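Probable TonB-dependent siderophore receptor PiuA (Acinetobacter baumannii, PDB 5FP1) probably takes part in the first step of iron uptake, binding iron-chelating siderophores at the outer membrane, and may bind ferric enterobactin with micromolar affinity. Local coordinates at residues 564-569 with 592-597; 88-93 with 543-548. One frame throughout, in Å; residues are numbered along the deposited sequence. Where two conformers were deposited one is given.

Both contacts lie on one side of the beta-barrel, their centres about 9 Å apart. Contact 1 joins two neighbouring wall strands, 558-575 and 582-597. Contact 2 joins a plug segment, 88-93, to strand 536-555, the next wall strand beyond 558-575. Contact 1 is partly buried. It rests on paired backbone hydrogen bonds, with charged side chains and water on one face. Contact 2 is buried and has no strand pairing. It rests on side chains: a cation-pi stack, one firm hydrogen bond and a tyrosine wedged against the wall. The two meet where Asp568 salt-bridges Arg544 and where Ser565 OG probably hydrogen-bonds Tyr90 OH.

Contact 1 (564-569 with 592-597); sequences ESKVDG and DSELTK
Lys566 and Glu594 form a hydrogen-bonded pair in an antiparallel beta hairpin of the barrel wall, made by strands 558-575 and 582-597. Lys566 N donates to Glu594 O at 3.0 Å. Glu594 N returns the bond to Lys566 O at 2.8 Å, nearly along the C=O axis. Asp568 and Asp592 make a second such pair, and Glu564 and Lys597 a third. Between the Lys566 and Glu564 pairs the register slips by one residue. Thr596 and Lys597 both face Glu564 there, which is a classic beta bulge, and Leu595 is the centre of an inverse gamma turn.

The Lys566 side chain leaves CB on the face that also carries Asp568, Asp592 and Glu594. Lys566 CG sits between the backbone N and the carbonyl carbon (chi1 68°), and lies 4.1 Å from Thr596 OG1. Lys566 CE comes 3.5 Å from Glu594 OE1, as the two side chains pass at a slant. The chain then bends at chi4 (92°). NZ ends in a salt bridge with Asp568 OD2, on the syn side but 35° out of the carboxylate plane. Water 2 accepts from NZ and donates to Asp592 O, so it ties the lysine to the facing strand. Glu594 OE1 takes a hydrogen bond from Thr596 OG1 on its anti lone pair, linking two side chains of the same strand on either side of Leu595. Asp568 OD1 has a separate partner, Arg544 of strand 536-555.

The other face looks into the barrel. Val567 CG2 packs 4.0 Å from Ser593 CB, and Ser593 OG accepts from Met618 N. Ser565 OG probably hydrogen-bonds Tyr90 OH of the plug.

At the bulge end, Glu564 OE2 and Lys597 NZ share water 1, which lies 2.8 Å from OE2 and 2.6 Å from NZ.

Contact 2 (88-93 with 543-548); sequences RGYSSE and FRTEKQ
Arg88 lays its guanidinium flat over one face of the Phe543 ring. The planes differ by 1°, and Arg88 CZ is 3.5 Å from the ring centroid, almost directly above it. This is a stacked cation-pi contact. Arg88 NH2 lies near Phe543 CD2 and CE2, and Arg88 CD also touches Phe543 CE1. At the guanidinium edge, Arg88 NH1 donates to Thr545 OG1 at 3.1 Å, close to the guanidinium plane (N-H...O 153°). One strand thus offers the arginine both a face partner and an edge partner.

Tyr90 touches the wall further along. Tyr90 CE2 lies 3.7 Å from Thr545 O, which is near the ring plane. Tyr90 CE1 meets Lys547 CB at 3.8 Å. The hydroxyl accepts only a weak hydrogen bond from Lys547 N, with Tyr90 OH 3.3 Å away. Its stronger partner is Ser565 OG on strand 558-575.

Further partners surround these groups. The Arg88 chain is extended from CG to NE. Its NH2 forms salt bridges with both Glu571 and Glu524 of the wall. These carboxylates probably offset its buried charge and help fix the rotation of the group. Thr545 OG1 is also bonded to Thr522 OG1, and Lys547 NZ is salt-bridged to Glu518.

The contact joins segments 450 residues apart, as expected of a TonB-dependent receptor, in which a plug domain sits inside the beta-barrel and is held to its inner wall.

Contact 1 (564-569 with 592-597)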
loop_
_atom_site.group_PDB
_atom_site.type_symbol
_atom_site.label_atom_id
_atom_site.label_comp_id
_atom_site.label_asym_id
_atom_site.label_seq_id
_atom_site.Cartn_x
_atom_site.Cartn_y
_atom_site.Cartn_z
ATOM N N GLU A 564 9.639 -2.790 21.896
ATOM C CA GLU A 564 9.096 -4.077 21.502
ATOM C C GLU A 564 7.630 -3.966 21.264
ATOM O O GLU A 564 6.914 -3.292 22.003
ATOM C CB GLU A 564 9.285 -5.146 22.615
ATOM C CG GLU A 564 10.695 -5.292 23.117
ATOM C CD GLU A 564 10.799 -6.178 24.360
ATOM O OE1 GLU A 564 9.805 -6.773 24.778
ATOM O OE2 GLU A 564 11.890 -6.272 24.921
ATOM N N SER A 565 7.148 -4.709 20.274
ATOM C CA SER A 565 5.736 -4.844 20.033
ATOM C C SER A 565 5.501 -6.191 19.386
ATOM O O SER A 565 6.432 -6.808 18.850
ATOM C CB SER A 565 5.195 -3.710 19.132
ATOM O OG SER A 565 5.607 -3.922 17.786
ATOM N N LYS A 566 4.259 -6.657 19.458
ATOM C CA LYS A 566 3.887 -7.933 18.878
ATOM C C LYS A 566 2.437 -8.005 18.514
ATOM O O LYS A 566 1.592 -7.321 19.099
ATOM C CB LYS A 566 4.215 -9.106 19.801
ATOM C CG LYS A 566 3.380 -9.150 21.054
ATOM C CD LYS A 566 3.673 -10.467 21.788
ATOM C CE LYS A 566 3.106 -10.469 23.195
ATOM N NZ LYS A 566 1.756 -11.062 23.138
ATOM N N VAL A 567 2.158 -8.851 17.521
ATOM C CA VAL A 567 0.817 -9.113 17.082
ATOM C C VAL A 567 0.615 -10.630 17.060
ATOM O O VAL A 567 1.274 -11.338 16.285
ATOM C CB VAL A 567 0.542 -8.526 15.664
ATOM C CG1 VAL A 567 -0.875 -8.829 15.223
ATOM C CG2 VAL A 567 0.780 -7.029 15.616
ATOM N N ASP A 568 -0.269 -11.130 17.935
ATOM C CA ASP A 568 -0.686 -12.532 17.918
ATOM C C ASP A 568 -2.009 -12.631 17.182
ATOM O O ASP A 568 -3.008 -11.991 17.561
ATOM C CB ASP A 568 -0.852 -13.051 19.369
ATOM C CG ASP A 568 0.477 -13.185 20.103
ATOM O OD1 ASP A 568 1.483 -13.515 19.447
ATOM O OD2 ASP A 568 0.524 -12.933 21.327
ATOM N N GLY A 569 -2.048 -13.398 16.125
ATOM C CA GLY A 569 -3.188 -13.335 15.257
ATOM C C GLY A 569 -3.607 -14.620 14.609
ATOM O O GLY A 569 -2.897 -15.642 14.665
ATOM N N ASP A 592 -4.488 -9.640 17.922
ATOM C CA ASP A 592 -4.259 -9.223 19.283
ATOM C C ASP A 592 -2.887 -8.543 19.374
ATOM O O ASP A 592 -1.844 -9.196 19.493
ATOM C CB ASP A 592 -4.361 -10.435 20.209
ATOM C CG ASP A 592 -4.180 -10.079 21.665
ATOM O OD1 ASP A 592 -4.346 -8.910 22.045
ATOM O OD2 ASP A 592 -3.814 -10.981 22.430
ATOM N N SER A 593 -2.895 -7.212 19.269
ATOM C CA SER A 593 -1.658 -6.449 19.169
ATOM C C SER A 593 -1.289 -5.879 20.514
ATOM O O SER A 593 -2.144 -5.578 21.312
ATOM C CB SER A 593 -1.793 -5.311 18.122
ATOM O OG SER A 593 -2.792 -4.363 18.483
ATOM N N GLU A 594 -0.000 -5.665 20.733
ATOM C CA GLU A 594 0.467 -5.142 21.987
ATOM C C GLU A 594 1.730 -4.327 21.824
ATOM O O GLU A 594 2.736 -4.774 21.262
ATOM C CB GLU A 594 0.729 -6.297 22.968
ATOM C CG GLU A 594 1.221 -5.851 24.311
ATOM C CD GLU A 594 1.676 -7.039 25.142
ATOM O OE1 GLU A 594 2.853 -7.465 25.053
ATOM O OE2 GLU A 594 0.818 -7.586 25.822
ATOM N N LEU A 595 1.669 -3.120 22.359
ATOM C CA LEU A 595 2.821 -2.256 22.459
ATOM C C LEU A 595 3.546 -2.612 23.749
ATOM O O LEU A 595 3.353 -1.980 24.780
ATOM C CB LEU A 595 2.366 -0.805 22.524
ATOM C CG LEU A 595 1.723 -0.278 21.242
ATOM C CD1 LEU A 595 0.956 1.011 21.528
ATOM C CD2 LEU A 595 2.811 -0.057 20.203
ATOM N N THR A 596 4.337 -3.663 23.685
ATOM C CA THR A 596 4.919 -4.285 24.879
ATOM C C THR A 596 5.836 -3.348 25.656
ATOM O O THR A 596 5.766 -3.236 26.880
ATOM C CB THR A 596 5.720 -5.529 24.469
ATOM O OG1 THR A 596 4.907 -6.345 23.599
ATOM C CG2 THR A 596 6.139 -6.336 25.727
ATOM N N LYS A 597 6.696 -2.660 24.932
ATOM C CA LYS A 597 7.636 -1.768 25.544
ATOM C C LYS A 597 7.820 -0.524 24.681
ATOM O O LYS A 597 8.276 -0.599 23.528
ATOM C CB LYS A 597 8.949 -2.530 25.730
ATOM C CG LYS A 597 10.025 -1.765 26.442
ATOM C CD LYS A 597 11.230 -2.656 26.682
ATOM C CE LYS A 597 12.431 -1.835 27.120
ATOM N NZ LYS A 597 13.679 -2.617 26.900
HETATM O O HOH W 1 13.886 -4.357 24.943
HETATM O O HOH W 2 -0.415 -9.717 21.666
#

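Contact 2 (88-93 with 543-548)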
loop_
_atom_site.group_PDB
_atom_site.type_symbol
_atom_site.label_atom_id
_atom_site.label_comp_id
_atom_site.label_asym_id
_atom_site.label_seq_id
_atom_site.Cartn_x
_atom_site.Cartn_y
_atom_site.Cartn_z
ATOM N N ARG A 88 -0.512 -6.636 9.272
ATOM C CA ARG A 88 -0.345 -7.203 10.616
ATOM C C ARG A 88 0.242 -6.202 11.618
ATOM O O ARG A 88 1.059 -6.563 12.469
ATOM C CB ARG A 88 0.515 -8.469 10.555
ATOM C CG ARG A 88 -0.137 -9.634 9.820
ATOM C CD ARG A 88 0.735 -10.896 9.916
ATOM N NE ARG A 88 0.105 -12.040 9.253
ATOM C CZ ARG A 88 0.646 -13.249 9.150
ATOM N NH1 ARG A 88 1.841 -13.499 9.648
ATOM N NH2 ARG A 88 0.000 -14.197 8.509
ATOM N N GLY A 89 -0.192 -4.944 11.545
ATOM C CA GLY A 89 0.254 -3.943 12.500
ATOM C C GLY A 89 1.493 -3.142 12.133
ATOM O O GLY A 89 1.903 -2.241 12.887
ATOM N N TYR A 90 2.128 -3.480 11.007
ATOM C CA TYR A 90 3.415 -2.881 10.653
ATOM C C TYR A 90 3.378 -2.216 9.279
ATOM O O TYR A 90 2.874 -2.785 8.297
ATOM C CB TYR A 90 4.552 -3.918 10.742
ATOM C CG TYR A 90 4.706 -4.456 12.172
ATOM C CD1 TYR A 90 5.315 -3.691 13.154
ATOM C CD2 TYR A 90 4.175 -5.684 12.544
ATOM C CE1 TYR A 90 5.409 -4.135 14.468
ATOM C CE2 TYR A 90 4.264 -6.136 13.853
ATOM C CZ TYR A 90 4.905 -5.375 14.804
ATOM O OH TYR A 90 4.971 -5.792 16.128
ATOM N N SER A 91 3.913 -1.001 9.216
ATOM C CA SER A 91 3.898 -0.233 7.968
ATOM C C SER A 91 4.610 -0.951 6.839
ATOM O O SER A 91 5.742 -1.454 6.994
ATOM C CB SER A 91 4.550 1.139 8.169
ATOM O OG SER A 91 4.758 1.732 6.915
ATOM N N SER A 92 3.958 -0.985 5.677
ATOM C CA SER A 92 4.602 -1.547 4.491
ATOM C C SER A 92 4.803 -0.473 3.419
ATOM O O SER A 92 5.137 -0.776 2.275
ATOM C CB SER A 92 3.802 -2.708 3.930
ATOM O OG SER A 92 2.632 -2.243 3.299
ATOM N N GLU A 93 4.680 0.785 3.827
ATOM C CA GLU A 93 4.853 1.927 2.940
ATOM C C GLU A 93 6.192 1.895 2.187
ATOM O O GLU A 93 6.248 2.195 0.976
ATOM C CB GLU A 93 4.715 3.232 3.739
ATOM C CG GLU A 93 4.669 4.473 2.847
ATOM C CD GLU A 93 4.596 5.786 3.612
ATOM O OE1 GLU A 93 4.436 5.756 4.879
ATOM O OE2 GLU A 93 4.704 6.852 2.928
ATOM N N PHE A 543 -0.328 -17.059 14.157
ATOM C CA PHE A 543 1.007 -16.488 14.048
ATOM C C PHE A 543 1.312 -15.516 15.160
ATOM O O PHE A 543 0.413 -14.955 15.789
ATOM C CB PHE A 543 1.179 -15.777 12.693
ATOM C CG PHE A 543 0.113 -14.753 12.429
ATOM C CD1 PHE A 543 0.233 -13.460 12.889
ATOM C CD2 PHE A 543 -1.017 -15.104 11.727
ATOM C CE1 PHE A 543 -0.784 -12.542 12.660
ATOM C CE2 PHE A 543 -2.038 -14.206 11.500
ATOM C CZ PHE A 543 -1.916 -12.921 11.960
ATOM N N ARG A 544 2.594 -15.324 15.395
ATOM C CA ARG A 544 3.097 -14.152 16.077
ATOM C C ARG A 544 4.058 -13.433 15.134
ATOM O O ARG A 544 5.078 -13.997 14.698
ATOM C CB ARG A 544 3.792 -14.481 17.381
ATOM C CG ARG A 544 4.411 -13.234 18.027
ATOM C CD ARG A 544 4.963 -13.537 19.415
ATOM N NE ARG A 544 3.865 -13.905 20.290
ATOM C CZ ARG A 544 3.990 -14.538 21.450
ATOM N NH1 ARG A 544 5.173 -14.863 21.918
ATOM N NH2 ARG A 544 2.922 -14.851 22.136
ATOM N N THR A 545 3.665 -12.224 14.767
ATOM C CA THR A 545 4.476 -11.312 13.926
ATOM C C THR A 545 4.820 -10.152 14.832
ATOM O O THR A 545 3.922 -9.523 15.423
ATOM C CB THR A 545 3.691 -10.862 12.689
ATOM O OG1 THR A 545 3.584 -11.962 11.760
ATOM C CG2 THR A 545 4.376 -9.648 11.978
ATOM N N GLU A 546 6.112 -9.911 15.020
ATOM C CA GLU A 546 6.557 -8.998 16.032
ATOM C C GLU A 546 7.801 -8.267 15.649
ATOM O O GLU A 546 8.622 -8.762 14.870
ATOM C CB GLU A 546 6.822 -9.729 17.361
ATOM C CG GLU A 546 7.931 -10.743 17.290
ATOM C CD GLU A 546 8.095 -11.538 18.586
ATOM O OE1 GLU A 546 7.993 -10.940 19.682
ATOM O OE2 GLU A 546 8.314 -12.762 18.489
ATOM N N LYS A 547 7.962 -7.101 16.255
ATOM C CA LYS A 547 9.196 -6.343 16.114
ATOM C C LYS A 547 9.852 -6.281 17.488
ATOM O O LYS A 547 9.577 -5.381 18.289
ATOM C CB LYS A 547 8.936 -4.950 15.545
ATOM C CG LYS A 547 10.209 -4.226 15.183
ATOM C CD LYS A 547 9.964 -2.782 14.803
ATOM C CE LYS A 547 9.323 -2.626 13.453
ATOM N NZ LYS A 547 9.065 -1.163 13.185
ATOM N N GLN A 548 10.694 -7.273 17.761
ATOM C CA GLN A 548 11.238 -7.463 19.097
ATOM C C GLN A 548 12.381 -6.494 19.367
ATOM O O GLN A 548 12.801 -6.334 20.492
ATOM C CB GLN A 548 11.674 -8.928 19.290
ATOM C CG GLN A 548 12.930 -9.343 18.547
ATOM C CD GLN A 548 12.692 -9.693 17.093
ATOM O OE1 GLN A 548 11.588 -9.593 16.585
ATOM N NE2 GLN A 548 13.742 -10.102 16.414
#